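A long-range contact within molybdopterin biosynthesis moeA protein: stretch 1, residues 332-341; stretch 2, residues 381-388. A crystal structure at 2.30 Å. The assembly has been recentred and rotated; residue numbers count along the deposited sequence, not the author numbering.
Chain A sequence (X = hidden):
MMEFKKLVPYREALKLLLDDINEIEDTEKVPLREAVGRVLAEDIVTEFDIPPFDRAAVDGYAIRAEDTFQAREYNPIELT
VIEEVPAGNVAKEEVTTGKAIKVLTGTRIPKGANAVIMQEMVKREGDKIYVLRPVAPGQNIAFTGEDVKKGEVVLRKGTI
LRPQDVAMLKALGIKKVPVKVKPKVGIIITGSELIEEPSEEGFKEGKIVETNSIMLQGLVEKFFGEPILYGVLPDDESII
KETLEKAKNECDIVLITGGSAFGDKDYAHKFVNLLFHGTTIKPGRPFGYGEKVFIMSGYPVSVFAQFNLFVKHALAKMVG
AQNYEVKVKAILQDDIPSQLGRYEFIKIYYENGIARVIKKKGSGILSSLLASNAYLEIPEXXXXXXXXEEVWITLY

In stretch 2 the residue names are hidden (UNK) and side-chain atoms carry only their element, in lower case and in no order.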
# COMPACT_ATOMS: atom_id res chain seq x y z
N LEU A 332 9.75 -12.45 16.82
CA LEU A 332 9.89 -11.25 17.64
C LEU A 332 11.32 -11.12 18.16
O LEU A 332 11.86 -12.05 18.74
CB LEU A 332 8.90 -11.31 18.80
CG LEU A 332 8.55 -10.02 19.53
CD1 LEU A 332 7.93 -8.99 18.60
CD2 LEU A 332 7.59 -10.35 20.68
N GLN A 333 11.93 -9.95 17.94
CA GLN A 333 13.32 -9.71 18.32
C GLN A 333 13.51 -9.51 19.82
O GLN A 333 14.51 -9.94 20.38
CB GLN A 333 13.88 -8.50 17.58
CG GLN A 333 15.40 -8.36 17.68
CD GLN A 333 15.95 -7.19 16.87
OE1 GLN A 333 15.61 -7.02 15.70
NE2 GLN A 333 16.80 -6.39 17.49
N ASP A 334 12.55 -8.83 20.45
CA ASP A 334 12.67 -8.42 21.86
C ASP A 334 11.46 -8.83 22.68
O ASP A 334 10.39 -9.12 22.13
CB ASP A 334 12.85 -6.90 21.95
CG ASP A 334 13.81 -6.35 20.90
OD1 ASP A 334 15.01 -6.70 20.95
OD2 ASP A 334 13.44 -5.57 20.00
N ASP A 335 11.62 -8.85 23.99
CA ASP A 335 10.52 -9.10 24.91
C ASP A 335 9.61 -7.88 24.96
O ASP A 335 10.10 -6.74 24.97
CB ASP A 335 11.03 -9.40 26.33
CG ASP A 335 11.96 -10.61 26.39
OD1 ASP A 335 12.93 -10.58 27.18
OD2 ASP A 335 11.79 -11.63 25.71
N ILE A 336 8.30 -8.10 24.97
CA ILE A 336 7.32 -7.05 25.18
C ILE A 336 6.50 -7.37 26.43
O ILE A 336 5.50 -8.07 26.34
CB ILE A 336 6.35 -6.89 23.97
CG1 ILE A 336 7.12 -6.88 22.65
CG2 ILE A 336 5.54 -5.59 24.11
CD1 ILE A 336 6.24 -7.04 21.44
N PRO A 337 6.92 -6.87 27.60
CA PRO A 337 6.07 -6.98 28.79
C PRO A 337 4.81 -6.14 28.61
O PRO A 337 4.86 -5.08 27.98
CB PRO A 337 6.96 -6.43 29.92
CG PRO A 337 8.03 -5.65 29.25
CD PRO A 337 8.20 -6.20 27.88
N SER A 338 3.69 -6.63 29.13
CA SER A 338 2.39 -6.02 28.87
C SER A 338 1.50 -6.01 30.11
O SER A 338 1.45 -6.97 30.87
CB SER A 338 1.67 -6.77 27.74
OG SER A 338 2.48 -6.86 26.59
N GLN A 339 0.78 -4.90 30.28
CA GLN A 339 -0.17 -4.74 31.36
C GLN A 339 -1.43 -5.55 31.07
O GLN A 339 -1.97 -5.49 29.96
CB GLN A 339 -0.53 -3.26 31.52
CG GLN A 339 -1.05 -2.88 32.89
CD GLN A 339 -1.39 -1.40 32.98
OE1 GLN A 339 -0.82 -0.58 32.27
NE2 GLN A 339 -2.33 -1.07 33.87
N LEU A 340 -1.88 -6.31 32.06
CA LEU A 340 -3.17 -6.98 31.99
C LEU A 340 -4.26 -5.92 32.13
O LEU A 340 -4.10 -4.97 32.90
CB LEU A 340 -3.32 -8.05 33.07
CG LEU A 340 -2.55 -9.36 32.86
CD1 LEU A 340 -2.67 -10.26 34.09
CD2 LEU A 340 -3.03 -10.09 31.61
N GLY A 341 -5.34 -6.09 31.38
CA GLY A 341 -6.40 -5.10 31.32
C GLY A 341 -6.19 -4.00 30.28
O GLY A 341 -7.07 -3.17 30.10
N UNK A 381 -5.81 -9.98 28.07
CA UNK A 381 -5.54 -11.19 28.86
C UNK A 381 -4.13 -11.76 28.67
O UNK A 381 -3.86 -12.90 29.07
o UNK A 381 -5.85 -12.15 26.28
o UNK A 381 -7.18 -13.76 26.73
c UNK A 381 -6.55 -12.76 27.12
c UNK A 381 -6.60 -12.27 28.55
N UNK A 382 -3.23 -10.97 28.09
CA UNK A 382 -1.85 -11.39 27.83
C UNK A 382 -0.88 -10.54 28.65
O UNK A 382 -0.99 -9.31 28.67
c UNK A 382 -1.54 -11.27 26.34
o UNK A 382 -0.14 -11.29 26.11
N UNK A 383 0.07 -11.21 29.31
CA UNK A 383 1.11 -10.53 30.09
C UNK A 383 2.31 -10.14 29.23
O UNK A 383 3.22 -9.46 29.71
c UNK A 383 0.32 -13.40 32.16
o UNK A 383 -0.83 -13.87 31.99
o UNK A 383 1.33 -14.13 32.32
c UNK A 383 1.59 -11.41 31.24
c UNK A 383 0.49 -11.90 32.18
N UNK A 384 2.33 -10.58 27.97
CA UNK A 384 3.38 -10.22 27.04
C UNK A 384 3.97 -11.39 26.28
O UNK A 384 3.67 -12.55 26.57
N UNK A 385 4.80 -11.08 25.29
CA UNK A 385 5.47 -12.08 24.46
C UNK A 385 6.98 -12.06 24.66
O UNK A 385 7.57 -11.01 24.93
c UNK A 385 2.76 -12.60 23.22
c UNK A 385 3.24 -10.78 21.75
c UNK A 385 5.17 -11.84 22.98
c UNK A 385 0.98 -11.55 22.01
o UNK A 385 -0.36 -11.46 21.70
c UNK A 385 1.89 -10.68 21.43
c UNK A 385 1.41 -12.51 22.91
c UNK A 385 3.70 -11.73 22.65
N UNK A 386 7.61 -13.22 24.52
CA UNK A 386 9.06 -13.35 24.60
C UNK A 386 9.67 -13.25 23.21
O UNK A 386 8.99 -13.46 22.21
c UNK A 386 7.80 -16.19 26.50
n UNK A 386 9.42 -19.10 28.08
c UNK A 386 9.16 -18.15 27.18
c UNK A 386 8.79 -15.02 26.53
n UNK A 386 9.88 -18.11 26.07
c UNK A 386 9.45 -14.70 25.21
n UNK A 386 8.18 -17.27 27.41
N UNK A 387 10.96 -12.94 23.16
CA UNK A 387 11.72 -12.98 21.92
C UNK A 387 11.83 -14.44 21.48
O UNK A 387 12.07 -15.32 22.30
c UNK A 387 13.11 -12.35 22.10
n UNK A 387 15.02 -13.63 26.19
n UNK A 387 17.20 -14.28 25.88
c UNK A 387 16.13 -13.62 25.46
n UNK A 387 16.19 -12.96 24.30
c UNK A 387 15.09 -12.19 23.71
c UNK A 387 14.02 -13.08 23.08
N UNK A 388 11.64 -14.68 20.18
CA UNK A 388 11.58 -16.03 19.64
C UNK A 388 10.17 -16.46 19.29
O UNK A 388 9.97 -17.23 18.36

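Position 381 carries two side-chain carbons, the second bearing two oxygens, a short carboxylate. Its CA-to-CB bond points away from stretch 1, and the contact falls on its backbone, where its C lies 3.6 Å from L340 CD2. Two oxygens on the second carbon identify D381.

Position 382 has one carbon followed by one oxygen, which makes it S382. This side chain also points away from stretch 1, and its hydroxyl serves its own stretch: OG accepts a hydrogen bond from the backbone N of position 384 at 3.2 Å.

At position 383 three carbons lead to two oxygens, the longer carboxylate of E383. Its CA-to-CB bond points away from stretch 1, yet CG packs 4.0 Å from L340 CD2. Its carbonyl does the pairing, as S338 N donates to E383 O at 2.9 Å.

Position 384 has no side-chain atoms and is G384. Its phi/psi of 132/171° would jam a CB against the preceding carbonyl, and an ideal CB would lie 2.3 Å from I336 O, a clash. The bare CA instead approaches I336 O to 3.1 Å and S338 OG to 3.5 Å.

Position 385 shows one carbon and a six-carbon ring bearing an oxygen, hence Y385. Its CB lies 3.7 Å from L332 CD2, an apolar contact on the same sheet face as the I336 side chain. The backbones of Y385 and I336 pair in both directions, I336 N to Y385 O at 3.0 Å and Y385 N to I336 O at 3.3 Å.

Position 386 has three carbons, a nitrogen, then a carbon with two more nitrogens: R386. The chain heads away overall, yet its CB remains 3.9 Å from D335 OD2.

Position 387 repeats that pattern and is R387. Its CB packs 3.3 Å from Q333 O. D335 OD2 accepts a hydrogen bond from R387 N at 3.0 Å and forms a long salt bridge with R387 NH1 at 3.8 Å, lying near the guanidinium plane at its edge.

Position 388, again without side-chain atoms, is G388; its phi/psi of 105/-32° calls for glycine. Its N donates to L332 O at 3.0 Å.

The contact is thus a short antiparallel pairing, extended at both ends by further backbone hydrogen bonds. L332 adds an apolar contact with Y385, and L340 packs over the backbone of D381 and S382 and the CG of E383. D335 ties down R387 through both backbone and side chain, and G384 permits the close approach of the strands. Together the stretches bury 635 Å².

Stretch 2 (381-388) DSEGYRRG
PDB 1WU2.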